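Local structure of phospholethanolamine N-methyltransferase 2 (Haemonchus contortus, 4KRI) at residues P23-Q35 with L58-A72. The protein probably methylates phosphomonomethylethanolamine and its dimethyl relative, using S-adenosylmethionine as methyl donor, in nematode phosphocholine biosynthesis. Sequence-based numbering, arbitrary orientation.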
loop_
_atom_site.group_PDB
_atom_site.type_symbol
_atom_site.label_atom_id
_atom_site.label_comp_id
_atom_site.label_asym_id
_atom_site.label_seq_id
_atom_site.Cartn_x
_atom_site.Cartn_y
_atom_site.Cartn_z
ATOM N N PRO A 23 -8.425 -15.328 20.203
ATOM C CA PRO A 23 -9.797 -14.814 20.199
ATOM C C PRO A 23 -10.733 -15.739 20.977
ATOM O O PRO A 23 -10.659 -16.970 20.835
ATOM C CB PRO A 23 -10.158 -14.781 18.709
ATOM C CG PRO A 23 -9.279 -15.851 18.083
ATOM C CD PRO A 23 -8.003 -15.839 18.882
ATOM N N GLN A 24 -11.604 -15.163 21.801
ATOM C CA GLN A 24 -12.480 -15.993 22.634
ATOM C C GLN A 24 -13.603 -16.613 21.833
ATOM O O GLN A 24 -13.951 -17.775 22.052
ATOM C CB GLN A 24 -13.065 -15.188 23.797
ATOM C CG GLN A 24 -12.027 -14.749 24.835
ATOM C CD GLN A 24 -12.636 -13.882 25.924
ATOM O OE1 GLN A 24 -13.533 -13.083 25.665
ATOM N NE2 GLN A 24 -12.162 -14.052 27.150
ATOM N N GLN A 25 -14.180 -15.836 20.923
ATOM C CA GLN A 25 -15.256 -16.346 20.063
ATOM C C GLN A 25 -14.940 -16.074 18.601
ATOM O O GLN A 25 -14.734 -14.923 18.211
ATOM C CB GLN A 25 -16.597 -15.690 20.411
ATOM C CG GLN A 25 -17.120 -15.981 21.813
ATOM C CD GLN A 25 -17.657 -17.394 21.983
ATOM O OE1 GLN A 25 -18.209 -17.991 21.051
ATOM N NE2 GLN A 25 -17.504 -17.934 23.188
ATOM N N VAL A 26 -14.914 -17.129 17.790
ATOM C CA VAL A 26 -14.612 -16.979 16.365
ATOM C C VAL A 26 -15.774 -17.529 15.551
ATOM O O VAL A 26 -16.345 -18.561 15.904
ATOM C CB VAL A 26 -13.318 -17.726 15.995
ATOM C CG1 VAL A 26 -13.123 -17.778 14.484
ATOM C CG2 VAL A 26 -12.144 -17.043 16.628
ATOM N N GLY A 27 -16.168 -16.807 14.505
ATOM C CA GLY A 27 -17.155 -17.304 13.563
ATOM C C GLY A 27 -16.448 -17.561 12.248
ATOM O O GLY A 27 -15.516 -16.833 11.896
ATOM N N ILE A 28 -16.874 -18.608 11.545
ATOM C CA ILE A 28 -16.314 -18.955 10.246
ATOM C C ILE A 28 -17.447 -19.132 9.241
ATOM O O ILE A 28 -18.370 -19.902 9.473
ATOM C CB ILE A 28 -15.515 -20.270 10.332
ATOM C CG1 ILE A 28 -14.345 -20.104 11.313
ATOM C CG2 ILE A 28 -14.995 -20.672 8.952
ATOM C CD1 ILE A 28 -13.598 -21.385 11.621
ATOM N N LEU A 29 -17.388 -18.388 8.144
ATOM C CA LEU A 29 -18.337 -18.562 7.054
ATOM C C LEU A 29 -17.537 -19.086 5.874
ATOM O O LEU A 29 -16.714 -18.362 5.310
ATOM C CB LEU A 29 -19.007 -17.230 6.703
ATOM C CG LEU A 29 -19.803 -17.149 5.394
ATOM C CD1 LEU A 29 -20.893 -18.200 5.336
ATOM C CD2 LEU A 29 -20.403 -15.749 5.238
ATOM N N CYS A 30 -17.756 -20.350 5.524
ATOM C CA CYS A 30 -16.946 -21.010 4.511
ATOM C C CYS A 30 -17.731 -22.191 3.980
ATOM O O CYS A 30 -17.974 -23.153 4.714
ATOM C CB CYS A 30 -15.627 -21.487 5.128
ATOM S SG CYS A 30 -14.434 -22.219 3.967
ATOM N N PRO A 31 -18.140 -22.120 2.705
ATOM C CA PRO A 31 -18.990 -23.180 2.148
ATOM C C PRO A 31 -18.240 -24.492 1.899
ATOM O O PRO A 31 -18.884 -25.539 1.791
ATOM C CB PRO A 31 -19.478 -22.576 0.827
ATOM C CG PRO A 31 -18.414 -21.605 0.443
ATOM C CD PRO A 31 -17.902 -21.030 1.740
ATOM N N GLN A 32 -16.913 -24.444 1.808
ATOM C CA GLN A 32 -16.136 -25.666 1.565
ATOM C C GLN A 32 -15.645 -26.294 2.875
ATOM O O GLN A 32 -14.818 -25.717 3.583
ATOM C CB GLN A 32 -14.970 -25.384 0.610
ATOM C CG GLN A 32 -13.990 -26.544 0.432
ATOM C CD GLN A 32 -14.639 -27.824 -0.085
ATOM O OE1 GLN A 32 -14.521 -28.884 0.536
ATOM N NE2 GLN A 32 -15.304 -27.736 -1.236
ATOM N N ASP A 33 -16.153 -27.484 3.189
ATOM C CA ASP A 33 -15.958 -28.081 4.512
ATOM C C ASP A 33 -14.501 -28.347 4.896
ATOM O O ASP A 33 -14.114 -28.162 6.050
ATOM C CB ASP A 33 -16.791 -29.360 4.639
ATOM C CG ASP A 33 -18.279 -29.088 4.551
ATOM O OD1 ASP A 33 -18.973 -29.805 3.794
ATOM O OD2 ASP A 33 -18.751 -28.152 5.239
ATOM N N ASP A 34 -13.691 -28.766 3.933
ATOM C CA ASP A 34 -12.290 -29.050 4.218
ATOM C C ASP A 34 -11.494 -27.797 4.611
ATOM O O ASP A 34 -10.722 -27.825 5.570
ATOM C CB ASP A 34 -11.650 -29.775 3.036
ATOM C CG ASP A 34 -12.312 -31.116 2.753
ATOM O OD1 ASP A 34 -12.536 -31.894 3.713
ATOM O OD2 ASP A 34 -12.624 -31.385 1.572
ATOM N N GLN A 35 -11.682 -26.701 3.879
ATOM C CA GLN A 35 -11.040 -25.437 4.243
ATOM C C GLN A 35 -11.536 -24.933 5.604
ATOM O O GLN A 35 -10.750 -24.450 6.422
ATOM C CB GLN A 35 -11.257 -24.385 3.150
ATOM C CG GLN A 35 -10.589 -24.741 1.819
ATOM C CD GLN A 35 -11.150 -23.955 0.640
ATOM O OE1 GLN A 35 -11.924 -23.013 0.817
ATOM N NE2 GLN A 35 -10.767 -24.349 -0.570
ATOM N N LEU A 58 -25.556 -16.121 9.355
ATOM C CA LEU A 58 -24.838 -15.153 10.201
ATOM C C LEU A 58 -25.751 -14.571 11.276
ATOM O O LEU A 58 -25.272 -13.989 12.258
ATOM C CB LEU A 58 -24.223 -14.020 9.373
ATOM C CG LEU A 58 -22.994 -14.342 8.522
ATOM C CD1 LEU A 58 -22.669 -13.143 7.641
ATOM C CD2 LEU A 58 -21.796 -14.665 9.401
ATOM N N LYS A 59 -27.060 -14.724 11.093
ATOM C CA LYS A 59 -28.041 -14.271 12.074
ATOM C C LYS A 59 -27.899 -15.039 13.390
ATOM O O LYS A 59 -28.437 -14.618 14.424
ATOM C CB LYS A 59 -29.469 -14.465 11.538
ATOM C CG LYS A 59 -29.977 -15.905 11.683
ATOM C CD LYS A 59 -31.469 -16.037 11.368
ATOM C CE LYS A 59 -31.993 -17.402 11.820
ATOM N NZ LYS A 59 -33.337 -17.723 11.264
ATOM N N ASN A 60 -27.187 -16.167 13.342
ATOM C CA ASN A 60 -27.055 -17.054 14.493
ATOM C C ASN A 60 -25.752 -16.798 15.232
ATOM O O ASN A 60 -25.482 -17.402 16.283
ATOM C CB ASN A 60 -27.121 -18.507 14.032
ATOM C CG ASN A 60 -28.471 -18.856 13.427
ATOM O OD1 ASN A 60 -29.500 -18.355 13.885
ATOM N ND2 ASN A 60 -28.477 -19.709 12.402
ATOM N N LEU A 61 -24.958 -15.896 14.675
ATOM C CA LEU A 61 -23.677 -15.525 15.266
ATOM C C LEU A 61 -23.731 -14.141 15.909
ATOM O O LEU A 61 -24.323 -13.209 15.354
ATOM C CB LEU A 61 -22.582 -15.560 14.200
ATOM C CG LEU A 61 -21.838 -16.881 13.957
ATOM C CD1 LEU A 61 -22.758 -18.063 13.887
ATOM C CD2 LEU A 61 -21.032 -16.797 12.677
ATOM N N SER A 62 -23.111 -14.006 17.084
ATOM C CA SER A 62 -23.048 -12.715 17.766
ATOM C C SER A 62 -21.872 -12.674 18.735
ATOM O O SER A 62 -21.301 -13.715 19.064
ATOM C CB SER A 62 -24.347 -12.425 18.528
ATOM O OG SER A 62 -24.441 -13.224 19.695
ATOM N N ASN A 63 -21.526 -11.469 19.186
ATOM C CA ASN A 63 -20.456 -11.279 20.166
ATOM C C ASN A 63 -19.128 -11.910 19.716
ATOM O O ASN A 63 -18.362 -12.440 20.531
ATOM C CB ASN A 63 -20.879 -11.830 21.536
ATOM C CG ASN A 63 -20.118 -11.188 22.687
ATOM O OD1 ASN A 63 -19.932 -9.969 22.724
ATOM N ND2 ASN A 63 -19.674 -12.010 23.631
ATOM N N LEU A 64 -18.854 -11.864 18.417
ATOM C CA LEU A 64 -17.635 -12.487 17.895
ATOM C C LEU A 64 -16.431 -11.578 18.065
ATOM O O LEU A 64 -16.519 -10.364 17.861
ATOM C CB LEU A 64 -17.769 -12.807 16.409
ATOM C CG LEU A 64 -18.862 -13.788 15.986
ATOM C CD1 LEU A 64 -18.754 -13.977 14.484
ATOM C CD2 LEU A 64 -18.702 -15.129 16.684
ATOM N N ASP A 65 -15.298 -12.174 18.415
ATOM C CA ASP A 65 -14.040 -11.431 18.388
ATOM C C ASP A 65 -13.420 -11.429 16.997
ATOM O O ASP A 65 -12.656 -10.536 16.655
ATOM C CB ASP A 65 -13.076 -12.025 19.411
ATOM C CG ASP A 65 -13.647 -11.987 20.812
ATOM O OD1 ASP A 65 -13.705 -10.873 21.397
ATOM O OD2 ASP A 65 -14.063 -13.055 21.323
ATOM N N ALA A 66 -13.738 -12.434 16.191
ATOM C CA ALA A 66 -13.240 -12.495 14.826
ATOM C C ALA A 66 -14.228 -13.266 13.995
ATOM O O ALA A 66 -14.825 -14.238 14.458
ATOM C CB ALA A 66 -11.868 -13.173 14.763
ATOM N N LEU A 67 -14.394 -12.809 12.763
ATOM C CA LEU A 67 -15.209 -13.490 11.785
ATOM C C LEU A 67 -14.323 -13.713 10.574
ATOM O O LEU A 67 -13.789 -12.755 10.001
ATOM C CB LEU A 67 -16.378 -12.588 11.395
ATOM C CG LEU A 67 -17.269 -13.116 10.271
ATOM C CD1 LEU A 67 -17.908 -14.455 10.642
ATOM C CD2 LEU A 67 -18.327 -12.083 9.954
ATOM N N ILE A 68 -14.150 -14.975 10.194
ATOM C CA ILE A 68 -13.332 -15.322 9.039
ATOM C C ILE A 68 -14.257 -15.777 7.929
ATOM O O ILE A 68 -15.021 -16.718 8.109
ATOM C CB ILE A 68 -12.364 -16.462 9.391
ATOM C CG1 ILE A 68 -11.510 -16.051 10.601
ATOM C CG2 ILE A 68 -11.475 -16.794 8.208
ATOM C CD1 ILE A 68 -10.724 -17.186 11.198
ATOM N N VAL A 69 -14.200 -15.099 6.785
ATOM C CA VAL A 69 -15.105 -15.396 5.686
ATOM C C VAL A 69 -14.254 -15.828 4.512
ATOM O O VAL A 69 -13.453 -15.050 3.995
ATOM C CB VAL A 69 -15.950 -14.166 5.303
ATOM C CG1 VAL A 69 -16.902 -14.489 4.147
ATOM C CG2 VAL A 69 -16.749 -13.694 6.501
ATOM N N ASN A 70 -14.423 -17.073 4.086
ATOM C CA ASN A 70 -13.497 -17.655 3.128
ATOM C C ASN A 70 -14.198 -18.189 1.874
ATOM O O ASN A 70 -14.918 -19.184 1.935
ATOM C CB ASN A 70 -12.709 -18.785 3.806
ATOM C CG ASN A 70 -11.591 -19.315 2.937
ATOM O OD1 ASN A 70 -11.008 -18.574 2.142
ATOM N ND2 ASN A 70 -11.280 -20.592 3.082
ATOM N N GLN A 71 -14.001 -17.495 0.752
ATOM C CA GLN A 71 -14.573 -17.895 -0.541
ATOM C C GLN A 71 -16.088 -18.060 -0.490
ATOM O O GLN A 71 -16.637 -19.014 -1.037
ATOM C CB GLN A 71 -13.919 -19.180 -1.053
ATOM C CG GLN A 71 -12.426 -19.032 -1.341
ATOM C CD GLN A 71 -12.105 -18.362 -2.693
ATOM O OE1 GLN A 71 -12.628 -17.281 -3.038
ATOM N NE2 GLN A 71 -11.219 -19.007 -3.459
ATOM N N ALA A 72 -16.757 -17.108 0.150
ATOM C CA ALA A 72 -18.192 -17.227 0.398
ATOM C C ALA A 72 -19.014 -16.179 -0.343
ATOM O O ALA A 72 -20.248 -16.202 -0.286
ATOM C CB ALA A 72 -18.462 -17.143 1.900
HETATM O O HOH W 1 -12.891 -10.912 23.839
#
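Gly27 sits between two backbone bonds to the neighbouring strand: its N donates to Ala66 O at 2.9 Å, and its O accepts from Ile68 N. The alternation continues with Leu29 N to Ile68 O and Leu29 O to Asn70 N, so strands 25-29 and 66-70 run parallel, their directions 16° apart. Packing is tight on the face of Gly27 and Leu29. There the absence of a side chain lets Leu64 CD1 come within 3.8 Å of Gly27 CA, with Leu61 CD2 touching the same atom. Further along, Leu29 runs alongside Val69, CD2 3.9 Å from Val69 CG1; chi1 of Leu29, 167°, turns CG away from its own N, and CG meets Ala72 CB at 3.7 Å. On the other face Val26 CG1 and Ile68 CD1 touch at 4.1 Å, and Ile11, Leu39 and Phe43 do most of the filling around Ile68.

Toward the N-terminal end of strand 25-29 the order gives way to a looser, wetter edge. Asp65, at a corner of its chain, adds a reciprocal pair: its OD2 takes the N-H of Gln25 through the anti lone pair at 2.8 Å, and its own N donates to Gln25 O. That carbonyl is shared, keeping the regular but weak bond from Ala66 N. Beyond it, a water donates to both Asp65 OD1 and Gln24 OE1. The opposite end differs: buried Asn70 has ND2 3.4 Å from Gln35 OE1, at an angle too poor for a hydrogen bond, the amide planes 46° apart, while Arg103 holds its OD1. None of these residues lines the S-adenosylhomocysteine or phosphomonomethylethanolamine pocket. The parallel order 48-52, 25-29, 64-70, 98-105 repeats that of the methyltransferase domain, consistent with a Rossmann-like methyltransferase sheet in the N-terminal half, with 25-29 and 64-70 as its central pair.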